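Local coordinates for protein aspartyl-tRNA synthetase 2 (Thermus thermophilus, PDB 1N9W) that activates L-aspartate with ATP and transfers it to tRNA(Asp) and also to tRNA(Asn), as a non-discriminating class II aminoacyl-tRNA synthetase, at residues H272-Y285 with G288-Y302. Sequence-based numbering, arbitrary orientation.
Sequences HAEAKRILKEELGY and GQDLSEEAERLLGEY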
ATOM      1  N   HIS B 272     -10.556  -3.462 -31.358  1.00 66.52           N
ATOM      2  CA  HIS B 272     -10.858  -2.046 -31.505  1.00 68.11           C
ATOM      3  C   HIS B 272     -11.436  -1.781 -32.889  1.00 69.84           C
ATOM      4  O   HIS B 272     -12.067  -0.752 -33.124  1.00 69.87           O
ATOM      5  CB  HIS B 272      -9.586  -1.219 -31.282  1.00 68.20           C
ATOM      6  CG  HIS B 272      -9.715   0.221 -31.671  1.00 69.11           C
ATOM      7  ND1 HIS B 272      -9.533   0.660 -32.965  1.00 69.69           N
ATOM      8  CD2 HIS B 272      -9.998   1.322 -30.937  1.00 69.76           C
ATOM      9  CE1 HIS B 272      -9.697   1.971 -33.011  1.00 69.94           C
ATOM     10  NE2 HIS B 272      -9.980   2.397 -31.793  1.00 70.21           N
ATOM     11  N   ALA B 273     -11.218  -2.719 -33.806  1.00 71.21           N
ATOM     12  CA  ALA B 273     -11.733  -2.588 -35.164  1.00 72.17           C
ATOM     13  C   ALA B 273     -13.165  -3.120 -35.220  1.00 72.99           C
ATOM     14  O   ALA B 273     -14.035  -2.523 -35.847  1.00 72.78           O
ATOM     15  CB  ALA B 273     -10.843  -3.354 -36.139  1.00 71.97           C
ATOM     16  N   GLU B 274     -13.401  -4.244 -34.554  1.00 74.23           N
ATOM     17  CA  GLU B 274     -14.721  -4.853 -34.525  1.00 76.31           C
ATOM     18  C   GLU B 274     -15.676  -4.009 -33.696  1.00 77.58           C
ATOM     19  O   GLU B 274     -16.874  -3.960 -33.969  1.00 78.10           O
ATOM     20  CB  GLU B 274     -14.634  -6.253 -33.928  1.00 76.80           C
ATOM     21  CG  GLU B 274     -13.582  -7.119 -34.581  1.00 79.21           C
ATOM     22  CD  GLU B 274     -13.286  -8.373 -33.786  1.00 80.86           C
ATOM     23  OE1 GLU B 274     -12.424  -9.164 -34.229  1.00 81.48           O
ATOM     24  OE2 GLU B 274     -13.910  -8.566 -32.719  1.00 81.15           O
ATOM     25  N   ALA B 275     -15.140  -3.349 -32.675  1.00 78.85           N
ATOM     26  CA  ALA B 275     -15.949  -2.509 -31.802  1.00 79.68           C
ATOM     27  C   ALA B 275     -16.209  -1.154 -32.447  1.00 80.18           C
ATOM     28  O   ALA B 275     -17.251  -0.539 -32.226  1.00 80.28           O
ATOM     29  CB  ALA B 275     -15.245  -2.324 -30.466  1.00 79.22           C
ATOM     30  N   LYS B 276     -15.255  -0.698 -33.251  1.00 80.76           N
ATOM     31  CA  LYS B 276     -15.366   0.587 -33.924  1.00 81.36           C
ATOM     32  C   LYS B 276     -16.505   0.566 -34.941  1.00 81.77           C
ATOM     33  O   LYS B 276     -17.124   1.596 -35.213  1.00 82.47           O
ATOM     34  CB  LYS B 276     -14.043   0.925 -34.610  1.00 81.38           C
ATOM     35  CG  LYS B 276     -13.932   2.341 -35.138  1.00 81.57           C
ATOM     36  CD  LYS B 276     -12.468   2.711 -35.300  1.00 82.28           C
ATOM     37  CE  LYS B 276     -12.297   4.086 -35.913  1.00 83.18           C
ATOM     38  NZ  LYS B 276     -12.701   4.081 -37.340  1.00 83.84           N
ATOM     39  N   ARG B 277     -16.786  -0.610 -35.493  1.00 81.26           N
ATOM     40  CA  ARG B 277     -17.856  -0.742 -36.470  1.00 81.57           C
ATOM     41  C   ARG B 277     -19.201  -0.993 -35.800  1.00 80.17           C
ATOM     42  O   ARG B 277     -20.240  -0.559 -36.297  1.00 80.34           O
ATOM     43  CB  ARG B 277     -17.554  -1.876 -37.451  1.00 83.19           C
ATOM     44  CG  ARG B 277     -17.316  -3.219 -36.801  1.00 86.04           C
ATOM     45  CD  ARG B 277     -17.265  -4.311 -37.850  1.00 87.94           C
ATOM     46  NE  ARG B 277     -18.569  -4.508 -38.476  1.00 88.88           N
ATOM     47  CZ  ARG B 277     -19.618  -5.043 -37.858  1.00 89.44           C
ATOM     48  NH1 ARG B 277     -19.518  -5.440 -36.596  1.00 89.39           N
ATOM     49  NH2 ARG B 277     -20.770  -5.182 -38.498  1.00 90.52           N
ATOM     50  N   ILE B 278     -19.181  -1.699 -34.674  1.00 77.10           N
ATOM     51  CA  ILE B 278     -20.406  -1.980 -33.937  1.00 73.22           C
ATOM     52  C   ILE B 278     -21.044  -0.646 -33.543  1.00 67.72           C
ATOM     53  O   ILE B 278     -22.268  -0.522 -33.476  1.00 69.11           O
ATOM     54  CB  ILE B 278     -20.113  -2.817 -32.665  1.00 76.17           C
ATOM     55  CG1 ILE B 278     -19.637  -4.215 -33.069  1.00 76.66           C
ATOM     56  CG2 ILE B 278     -21.359  -2.912 -31.791  1.00 76.62           C
ATOM     57  CD1 ILE B 278     -19.194  -5.083 -31.913  1.00 79.05           C
ATOM     58  N   LEU B 279     -20.203   0.354 -33.296  1.00 65.12           N
ATOM     59  CA  LEU B 279     -20.676   1.675 -32.918  1.00 58.15           C
ATOM     60  C   LEU B 279     -21.329   2.391 -34.092  1.00 56.58           C
ATOM     61  O   LEU B 279     -22.283   3.149 -33.921  1.00 56.78           O
ATOM     62  CB  LEU B 279     -19.521   2.530 -32.396  1.00 53.91           C
ATOM     63  CG  LEU B 279     -18.948   2.180 -31.018  1.00 51.90           C
ATOM     64  CD1 LEU B 279     -17.685   2.993 -30.764  1.00 49.18           C
ATOM     65  CD2 LEU B 279     -19.996   2.460 -29.950  1.00 49.93           C
ATOM     66  N   LYS B 280     -20.806   2.150 -35.287  1.00 54.96           N
ATOM     67  CA  LYS B 280     -21.320   2.787 -36.494  1.00 54.25           C
ATOM     68  C   LYS B 280     -22.434   1.999 -37.180  1.00 53.81           C
ATOM     69  O   LYS B 280     -23.522   2.524 -37.414  1.00 53.06           O
ATOM     70  CB  LYS B 280     -20.168   3.004 -37.476  1.00 54.10           C
ATOM     71  CG  LYS B 280     -20.587   3.444 -38.865  1.00 54.30           C
ATOM     72  CD  LYS B 280     -19.366   3.554 -39.774  1.00 55.35           C
ATOM     73  CE  LYS B 280     -19.743   3.919 -41.212  1.00 55.83           C
ATOM     74  NZ  LYS B 280     -20.496   2.835 -41.917  1.00 55.72           N
ATOM     75  N   GLU B 281     -22.144   0.739 -37.491  1.00 54.07           N
ATOM     76  CA  GLU B 281     -23.077  -0.141 -38.176  1.00 54.16           C
ATOM     77  C   GLU B 281     -24.214  -0.721 -37.333  1.00 54.73           C
ATOM     78  O   GLU B 281     -25.170  -1.276 -37.877  1.00 55.28           O
ATOM     79  CB  GLU B 281     -22.303  -1.288 -38.838  1.00 54.43           C
ATOM     80  CG  GLU B 281     -21.347  -0.830 -39.942  1.00 55.80           C
ATOM     81  CD  GLU B 281     -20.699  -1.991 -40.681  1.00 57.28           C
ATOM     82  OE1 GLU B 281     -21.344  -3.060 -40.796  1.00 58.12           O
ATOM     83  OE2 GLU B 281     -19.556  -1.832 -41.164  1.00 58.85           O
ATOM     84  N   GLU B 282     -24.128  -0.611 -36.014  1.00 54.92           N
ATOM     85  CA  GLU B 282     -25.190  -1.153 -35.171  1.00 55.74           C
ATOM     86  C   GLU B 282     -25.698  -0.163 -34.130  1.00 56.52           C
ATOM     87  O   GLU B 282     -26.866  -0.208 -33.738  1.00 56.14           O
ATOM     88  CB  GLU B 282     -24.722  -2.430 -34.453  1.00 54.65           C
ATOM     89  CG  GLU B 282     -24.220  -3.551 -35.356  1.00 55.04           C
ATOM     90  CD  GLU B 282     -24.085  -4.881 -34.619  1.00 56.67           C
ATOM     91  OE1 GLU B 282     -23.465  -5.824 -35.171  1.00 57.12           O
ATOM     92  OE2 GLU B 282     -24.608  -4.993 -33.487  1.00 56.38           O
ATOM     93  N   LEU B 283     -24.829   0.737 -33.686  1.00 56.62           N
ATOM     94  CA  LEU B 283     -25.224   1.700 -32.667  1.00 57.45           C
ATOM     95  C   LEU B 283     -25.449   3.104 -33.229  1.00 58.97           C
ATOM     96  O   LEU B 283     -26.265   3.865 -32.707  1.00 59.41           O
ATOM     97  CB  LEU B 283     -24.172   1.724 -31.554  1.00 54.55           C
ATOM     98  CG  LEU B 283     -23.895   0.341 -30.938  1.00 54.07           C
ATOM     99  CD1 LEU B 283     -22.703   0.429 -29.994  1.00 51.80           C
ATOM    100  CD2 LEU B 283     -25.137  -0.171 -30.206  1.00 52.12           C
ATOM    101  N   GLY B 284     -24.732   3.435 -34.295  1.00 61.10           N
ATOM    102  CA  GLY B 284     -24.887   4.735 -34.921  1.00 65.16           C
ATOM    103  C   GLY B 284     -24.218   5.915 -34.239  1.00 69.60           C
ATOM    104  O   GLY B 284     -24.802   6.995 -34.152  1.00 68.23           O
ATOM    105  N   TYR B 285     -23.000   5.725 -33.745  1.00 69.95           N
ATOM    106  CA  TYR B 285     -22.275   6.810 -33.098  1.00 74.72           C
ATOM    107  C   TYR B 285     -21.018   7.102 -33.927  1.00 77.49           C
ATOM    108  O   TYR B 285     -20.265   6.189 -34.269  1.00 77.02           O
ATOM    109  CB  TYR B 285     -21.890   6.415 -31.660  1.00 74.33           C
ATOM    110  CG  TYR B 285     -20.977   7.401 -30.961  1.00 73.36           C
ATOM    111  CD1 TYR B 285     -21.479   8.561 -30.361  1.00 73.67           C
ATOM    112  CD2 TYR B 285     -19.602   7.190 -30.929  1.00 73.29           C
ATOM    113  CE1 TYR B 285     -20.625   9.485 -29.749  1.00 73.63           C
ATOM    114  CE2 TYR B 285     -18.745   8.101 -30.325  1.00 74.02           C
ATOM    115  CZ  TYR B 285     -19.260   9.246 -29.739  1.00 74.17           C
ATOM    116  OH  TYR B 285     -18.404  10.152 -29.158  1.00 74.23           O
ATOM    117  N   GLY B 288     -14.666   8.231 -33.825  1.00 90.65           N
ATOM    118  CA  GLY B 288     -13.546   8.870 -34.489  1.00 91.10           C
ATOM    119  C   GLY B 288     -12.190   8.192 -34.373  1.00 91.43           C
ATOM    120  O   GLY B 288     -12.077   6.966 -34.423  1.00 91.00           O
ATOM    121  N   GLN B 289     -11.159   9.021 -34.224  1.00 91.82           N
ATOM    122  CA  GLN B 289      -9.778   8.576 -34.114  1.00 91.69           C
ATOM    123  C   GLN B 289      -9.624   7.379 -33.173  1.00 90.94           C
ATOM    124  O   GLN B 289      -9.136   6.318 -33.573  1.00 90.83           O
ATOM    125  CB  GLN B 289      -8.896   9.735 -33.633  1.00 92.53           C
ATOM    126  CG  GLN B 289      -9.079  11.028 -34.421  1.00 94.20           C
ATOM    127  CD  GLN B 289     -10.003  12.025 -33.729  1.00 95.50           C
ATOM    128  OE1 GLN B 289     -11.167  11.730 -33.446  1.00 95.59           O
ATOM    129  NE2 GLN B 289      -9.483  13.218 -33.462  1.00 96.26           N
ATOM    130  N   ASP B 290     -10.030   7.560 -31.923  1.00 89.51           N
ATOM    131  CA  ASP B 290      -9.952   6.507 -30.926  1.00 87.68           C
ATOM    132  C   ASP B 290     -11.198   6.580 -30.053  1.00 85.78           C
ATOM    133  O   ASP B 290     -11.746   7.659 -29.839  1.00 84.99           O
ATOM    134  CB  ASP B 290      -8.687   6.676 -30.076  1.00 89.09           C
ATOM    135  CG  ASP B 290      -8.512   5.559 -29.062  1.00 89.81           C
ATOM    136  OD1 ASP B 290      -8.641   4.374 -29.442  1.00 90.29           O
ATOM    137  OD2 ASP B 290      -8.229   5.866 -27.887  1.00 90.87           O
ATOM    138  N   LEU B 291     -11.644   5.426 -29.566  1.00 83.23           N
ATOM    139  CA  LEU B 291     -12.830   5.352 -28.722  1.00 80.90           C
ATOM    140  C   LEU B 291     -12.923   6.523 -27.756  1.00 79.68           C
ATOM    141  O   LEU B 291     -11.913   6.974 -27.216  1.00 80.58           O
ATOM    142  CB  LEU B 291     -12.828   4.043 -27.937  1.00 80.77           C
ATOM    143  CG  LEU B 291     -12.837   2.757 -28.762  1.00 80.59           C
ATOM    144  CD1 LEU B 291     -12.685   1.565 -27.834  1.00 80.96           C
ATOM    145  CD2 LEU B 291     -14.127   2.656 -29.557  1.00 80.63           C
ATOM    146  N   SER B 292     -14.140   7.009 -27.541  1.00 77.55           N
ATOM    147  CA  SER B 292     -14.366   8.131 -26.638  1.00 75.78           C
ATOM    148  C   SER B 292     -15.099   7.676 -25.381  1.00 74.27           C
ATOM    149  O   SER B 292     -15.422   6.499 -25.232  1.00 73.59           O
ATOM    150  CB  SER B 292     -15.185   9.209 -27.346  1.00 75.38           C
ATOM    151  OG  SER B 292     -16.455   8.706 -27.724  1.00 74.86           O
ATOM    152  N   GLU B 293     -15.367   8.617 -24.482  1.00 73.10           N
ATOM    153  CA  GLU B 293     -16.063   8.299 -23.244  1.00 72.33           C
ATOM    154  C   GLU B 293     -17.433   7.734 -23.583  1.00 70.93           C
ATOM    155  O   GLU B 293     -17.836   6.691 -23.066  1.00 70.69           O
ATOM    156  CB  GLU B 293     -16.227   9.551 -22.382  1.00 73.01           C
ATOM    157  CG  GLU B 293     -16.722   9.254 -20.977  1.00 74.52           C
ATOM    158  CD  GLU B 293     -16.997  10.506 -20.170  1.00 75.45           C
ATOM    159  OE1 GLU B 293     -16.084  11.350 -20.044  1.00 75.19           O
ATOM    160  OE2 GLU B 293     -18.128  10.644 -19.656  1.00 76.00           O
ATOM    161  N   GLU B 294     -18.137   8.433 -24.464  1.00 69.71           N
ATOM    162  CA  GLU B 294     -19.460   8.013 -24.892  1.00 68.12           C
ATOM    163  C   GLU B 294     -19.368   6.765 -25.757  1.00 66.35           C
ATOM    164  O   GLU B 294     -20.229   5.886 -25.690  1.00 64.81           O
ATOM    165  CB  GLU B 294     -20.137   9.131 -25.679  1.00 69.99           C
ATOM    166  CG  GLU B 294     -21.519   8.769 -26.193  1.00 72.90           C
ATOM    167  CD  GLU B 294     -22.496   8.460 -25.075  1.00 75.03           C
ATOM    168  OE1 GLU B 294     -22.294   7.462 -24.347  1.00 76.04           O
ATOM    169  OE2 GLU B 294     -23.475   9.220 -24.921  1.00 76.48           O
ATOM    170  N   ALA B 295     -18.321   6.691 -26.573  1.00 64.87           N
ATOM    171  CA  ALA B 295     -18.123   5.541 -27.448  1.00 64.14           C
ATOM    172  C   ALA B 295     -17.959   4.276 -26.611  1.00 63.62           C
ATOM    173  O   ALA B 295     -18.534   3.232 -26.922  1.00 63.55           O
ATOM    174  CB  ALA B 295     -16.893   5.759 -28.327  1.00 63.55           C
ATOM    175  N   GLU B 296     -17.173   4.386 -25.541  1.00 62.81           N
ATOM    176  CA  GLU B 296     -16.916   3.267 -24.635  1.00 62.25           C
ATOM    177  C   GLU B 296     -18.153   2.955 -23.802  1.00 61.95           C
ATOM    178  O   GLU B 296     -18.432   1.797 -23.483  1.00 61.15           O
ATOM    179  CB  GLU B 296     -15.746   3.610 -23.711  1.00 61.84           C
ATOM    180  CG  GLU B 296     -14.407   3.717 -24.419  1.00 61.44           C
ATOM    181  CD  GLU B 296     -13.395   4.522 -23.636  1.00 62.18           C
ATOM    182  OE1 GLU B 296     -12.211   4.546 -24.036  1.00 63.75           O
ATOM    183  OE2 GLU B 296     -13.775   5.143 -22.622  1.00 62.99           O
ATOM    184  N   ARG B 297     -18.890   4.003 -23.452  1.00 62.08           N
ATOM    185  CA  ARG B 297     -20.098   3.855 -22.664  1.00 63.45           C
ATOM    186  C   ARG B 297     -21.139   3.057 -23.451  1.00 63.68           C
ATOM    187  O   ARG B 297     -21.857   2.227 -22.887  1.00 63.68           O
ATOM    188  CB  ARG B 297     -20.663   5.231 -22.314  1.00 65.13           C
ATOM    189  CG  ARG B 297     -21.436   5.272 -21.011  1.00 68.31           C
ATOM    190  CD  ARG B 297     -22.288   6.525 -20.920  1.00 71.29           C
ATOM    191  NE  ARG B 297     -21.603   7.707 -21.438  1.00 73.88           N
ATOM    192  CZ  ARG B 297     -20.509   8.247 -20.906  1.00 75.13           C
ATOM    193  NH1 ARG B 297     -19.956   7.715 -19.821  1.00 75.76           N
ATOM    194  NH2 ARG B 297     -19.967   9.322 -21.464  1.00 75.49           N
ATOM    195  N   LEU B 298     -21.221   3.317 -24.756  1.00 63.58           N
ATOM    196  CA  LEU B 298     -22.168   2.619 -25.625  1.00 62.49           C
ATOM    197  C   LEU B 298     -21.775   1.154 -25.778  1.00 61.08           C
ATOM    198  O   LEU B 298     -22.632   0.274 -25.875  1.00 59.56           O
ATOM    199  CB  LEU B 298     -22.232   3.293 -27.004  1.00 63.84           C
ATOM    200  CG  LEU B 298     -23.335   4.329 -27.257  1.00 64.41           C
ATOM    201  CD1 LEU B 298     -23.400   5.333 -26.120  1.00 65.83           C
ATOM    202  CD2 LEU B 298     -23.072   5.039 -28.579  1.00 65.24           C
ATOM    203  N   LEU B 299     -20.474   0.896 -25.799  1.00 60.03           N
ATOM    204  CA  LEU B 299     -19.987  -0.470 -25.917  1.00 59.66           C
ATOM    205  C   LEU B 299     -20.345  -1.240 -24.652  1.00 59.35           C
ATOM    206  O   LEU B 299     -20.630  -2.436 -24.706  1.00 58.82           O
ATOM    207  CB  LEU B 299     -18.476  -0.471 -26.129  1.00 60.08           C
ATOM    208  CG  LEU B 299     -18.036   0.018 -27.510  1.00 60.81           C
ATOM    209  CD1 LEU B 299     -16.552   0.333 -27.499  1.00 61.24           C
ATOM    210  CD2 LEU B 299     -18.358  -1.046 -28.548  1.00 60.39           C
ATOM    211  N   GLY B 300     -20.333  -0.540 -23.521  1.00 59.64           N
ATOM    212  CA  GLY B 300     -20.668  -1.168 -22.257  1.00 60.60           C
ATOM    213  C   GLY B 300     -22.063  -1.760 -22.296  1.00 61.13           C
ATOM    214  O   GLY B 300     -22.269  -2.928 -21.953  1.00 60.05           O
ATOM    215  N   GLU B 301     -23.028  -0.944 -22.713  1.00 61.30           N
ATOM    216  CA  GLU B 301     -24.414  -1.383 -22.826  1.00 62.34           C
ATOM    217  C   GLU B 301     -24.496  -2.575 -23.776  1.00 61.73           C
ATOM    218  O   GLU B 301     -25.181  -3.560 -23.497  1.00 60.34           O
ATOM    219  CB  GLU B 301     -25.280  -0.238 -23.357  1.00 63.86           C
ATOM    220  CG  GLU B 301     -25.594   0.828 -22.327  1.00 66.41           C
ATOM    221  CD  GLU B 301     -26.667   0.387 -21.351  1.00 68.33           C
ATOM    222  OE1 GLU B 301     -26.519  -0.698 -20.743  1.00 69.36           O
ATOM    223  OE2 GLU B 301     -27.663   1.127 -21.188  1.00 70.01           O
ATOM    224  N   TYR B 302     -23.783  -2.470 -24.897  1.00 62.02           N
ATOM    225  CA  TYR B 302     -23.745  -3.519 -25.913  1.00 62.68           C
ATOM    226  C   TYR B 302     -23.411  -4.877 -25.293  1.00 62.62           C
ATOM    227  O   TYR B 302     -24.187  -5.832 -25.394  1.00 61.72           O
ATOM    228  CB  TYR B 302     -22.698  -3.176 -26.983  1.00 64.02           C
ATOM    229  CG  TYR B 302     -22.509  -4.251 -28.042  1.00 66.17           C
ATOM    230  CD1 TYR B 302     -23.432  -4.412 -29.080  1.00 67.25           C
ATOM    231  CD2 TYR B 302     -21.419  -5.123 -27.989  1.00 66.49           C
ATOM    232  CE1 TYR B 302     -23.273  -5.422 -30.040  1.00 67.52           C
ATOM    233  CE2 TYR B 302     -21.253  -6.135 -28.941  1.00 67.30           C
ATOM    234  CZ  TYR B 302     -22.183  -6.278 -29.961  1.00 67.83           C
ATOM    235  OH  TYR B 302     -22.034  -7.285 -30.892  1.00 67.35           O
TER
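Leu279 of helix 272-283 packs into helix 293-306 in a helix-loop-helix of the class II synthetase domain. The axes of 272-283 and 293-302 cross at 84° and approach to 10.3 Å. The tight part is apolar. Leu279 CD1 lies 3.8 Å from Ala295 CB and also meets Leu291 CD2. Its other branch, CD2, reaches Leu298 CB and Leu299 CG. Ala275 CB adds a contact to Leu299 CD2. Ile278 CG2 sits over one face of the Tyr302 ring in a CH-pi contact. Leu270 of strand 269-271 touches Ala275 and Ile278, and Leu312 and Leu340 of strands 311-315 and 336-341 touch Leu299, so the helix pair rests on the catalytic-domain sheet.

The outer side is looser and more polar. There Glu282 OE2 comes only to 3.7 Å from Tyr302 CE1.

Tyr285 follows the turn at Gly284 and packs closely again. With CG anti to the backbone N (chi1 172°), its ring runs along the start of the second helix. Ring atom CE2 is 3.6 Å from Ala295 CB. CE1 meets Glu294 CG, and Glu294 OE1 forms a salt bridge with Arg297 NE. A phenylalanine here lacks the hydroxyl, and Ser292 OG would probably be left without its partner across the contact. Ser292 is the N-cap. Its OG accepts from Ala295 N at 3.0 Å and hydrogen-bonds Tyr285 OH at 2.8 Å.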